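Local atomic coordinates of uncharacterized protein (Bacteroides ovatus, PDB entry 4FS7), a protein that is of unknown function but, as an extracellular protein built of BspA-type leucine-rich repeats, probably binds other proteins. Residues A[331-337]-A[353-359]. Residues are numbered along the deposited sequence; the frame is centred on the assembly and turned at random. Where two conformers were deposited one is given.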
# COMPACT_ATOMS: atom_id res chain seq x y z
N VAL A 331 20.48 26.77 6.00
CA VAL A 331 20.72 25.79 4.92
C VAL A 331 22.21 25.72 4.58
O VAL A 331 22.85 26.74 4.34
CB VAL A 331 19.85 26.08 3.71
CG1 VAL A 331 20.22 25.11 2.53
CG2 VAL A 331 18.37 25.88 4.00
N GLU A 332 22.72 24.49 4.55
CA GLU A 332 24.14 24.25 4.30
C GLU A 332 24.47 23.76 2.89
O GLU A 332 25.56 24.03 2.40
CB GLU A 332 24.68 23.21 5.29
CG GLU A 332 24.59 23.68 6.76
CD GLU A 332 25.26 22.75 7.76
OE1 GLU A 332 26.12 21.91 7.39
OE2 GLU A 332 24.93 22.92 8.95
N GLU A 333 23.59 22.97 2.29
CA GLU A 333 23.87 22.32 1.01
C GLU A 333 22.62 22.28 0.16
O GLU A 333 21.53 21.99 0.68
CB GLU A 333 24.36 20.87 1.20
CG GLU A 333 25.55 20.74 2.16
CD GLU A 333 26.07 19.31 2.37
OE1 GLU A 333 25.74 18.40 1.58
OE2 GLU A 333 26.82 19.10 3.34
N ILE A 334 22.81 22.53 -1.13
CA ILE A 334 21.83 22.30 -2.17
C ILE A 334 22.40 21.23 -3.08
O ILE A 334 23.52 21.38 -3.55
CB ILE A 334 21.56 23.63 -3.04
CG1 ILE A 334 20.92 24.72 -2.15
CG2 ILE A 334 20.71 23.35 -4.26
CD1 ILE A 334 20.91 26.15 -2.79
N GLY A 335 21.68 20.14 -3.29
CA GLY A 335 22.19 19.01 -4.03
C GLY A 335 22.24 19.12 -5.52
O GLY A 335 21.84 20.10 -6.14
N LYS A 336 22.87 18.11 -6.12
CA LYS A 336 22.93 17.99 -7.58
C LYS A 336 21.52 18.05 -8.16
O LYS A 336 20.62 17.37 -7.67
CB LYS A 336 23.60 16.65 -7.92
CG LYS A 336 23.61 16.31 -9.39
CD LYS A 336 24.42 15.05 -9.71
CE LYS A 336 24.48 14.78 -11.19
NZ LYS A 336 25.34 13.60 -11.49
N ARG A 337 21.31 18.88 -9.18
CA ARG A 337 20.04 18.96 -9.90
C ARG A 337 18.88 19.27 -8.97
O ARG A 337 17.73 19.04 -9.33
CB ARG A 337 19.79 17.67 -10.68
CG ARG A 337 20.69 17.53 -11.89
CD ARG A 337 20.68 16.13 -12.54
NE ARG A 337 19.34 15.72 -12.95
CZ ARG A 337 19.13 14.65 -13.71
NH1 ARG A 337 20.14 13.90 -14.12
NH2 ARG A 337 17.89 14.29 -14.01
N SER A 353 25.09 30.64 5.31
CA SER A 353 25.40 29.29 5.80
C SER A 353 25.70 28.29 4.68
O SER A 353 26.24 27.22 4.94
CB SER A 353 24.21 28.74 6.60
OG SER A 353 22.99 28.92 5.91
N LEU A 354 25.32 28.63 3.45
CA LEU A 354 25.47 27.71 2.33
C LEU A 354 26.92 27.44 2.05
O LEU A 354 27.72 28.38 1.87
CB LEU A 354 24.79 28.28 1.09
CG LEU A 354 24.58 27.42 -0.14
CD1 LEU A 354 23.59 26.27 0.22
CD2 LEU A 354 24.03 28.30 -1.30
N ARG A 355 27.26 26.17 1.98
CA ARG A 355 28.62 25.71 1.74
C ARG A 355 28.81 25.07 0.39
O ARG A 355 29.93 25.03 -0.12
CB ARG A 355 29.01 24.68 2.82
CG ARG A 355 28.99 25.18 4.25
CD ARG A 355 29.59 24.13 5.19
NE ARG A 355 28.68 23.02 5.51
CZ ARG A 355 28.60 21.84 4.87
NH1 ARG A 355 29.39 21.58 3.81
NH2 ARG A 355 27.72 20.89 5.29
N LYS A 356 27.76 24.52 -0.19
CA LYS A 356 27.88 23.68 -1.40
C LYS A 356 26.61 23.81 -2.24
O LYS A 356 25.52 23.75 -1.70
CB LYS A 356 28.12 22.19 -1.00
CG LYS A 356 28.54 21.29 -2.19
CD LYS A 356 28.61 19.81 -1.86
CE LYS A 356 29.68 19.43 -0.89
NZ LYS A 356 31.09 19.78 -1.34
N ILE A 357 26.79 23.90 -3.55
CA ILE A 357 25.75 23.77 -4.53
C ILE A 357 26.15 22.63 -5.47
O ILE A 357 27.28 22.60 -5.94
CB ILE A 357 25.54 25.07 -5.36
CG1 ILE A 357 25.10 26.20 -4.40
CG2 ILE A 357 24.53 24.88 -6.51
CD1 ILE A 357 25.08 27.59 -5.06
N GLY A 358 25.25 21.69 -5.69
CA GLY A 358 25.57 20.52 -6.49
C GLY A 358 25.50 20.77 -7.98
O GLY A 358 24.98 21.79 -8.45
N ALA A 359 26.00 19.82 -8.75
CA ALA A 359 26.14 19.97 -10.18
C ALA A 359 24.78 20.23 -10.80
O ALA A 359 23.80 19.51 -10.56
CB ALA A 359 26.81 18.76 -10.82
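Segments 331-337 and 353-359 run side by side in the same direction, their end-to-end vectors only 7° apart, and bury 639 Å² between them. At V331, the carbonyl O lies 2.7 Å from OG of S353, which also makes a hydrogen bond to Y329 O. V331 CG1 approaches L354 CD1 at 4.2 Å on the buried side. E332 makes a firm backbone bond, R355 N to E332 O at 2.8 Å and 167°; K356 N adds a weak one to the same oxygen at 3.4 Å. E332 OE1 meets R355 NH2 at 2.8 Å, and E333 OE2 takes the same nitrogen at 2.8 Å, so one guanidinium bridges two acids in a surface salt-bridge network. E333 and I334 pair with K356 and I357 as parallel bridges, with CA-CA distances of 4.9 and 4.8 Å. I334 N donates to K356 O (3.0 Å, 172°), and I334 O accepts from G358 N (2.8 Å). The I334 side chain turns to the buried face, where its CG1 lies 3.9 Å from L354 CD1. After G335, an ideal CB on G358 would fall 2.2 Å from K336 N, a clash that its missing side chain avoids. K336 CG then comes within 3.4 Å of A359 O, and R337 N donates a hydrogen bond to A359 O (2.9 Å, 143°); the R337 guanidinium turns elsewhere, to E317. The bridged pairs E333/K356 and I334/I357, each 23 residues apart, thus form the parallel ladder between successive coils of a BspA-type leucine-rich repeat solenoid.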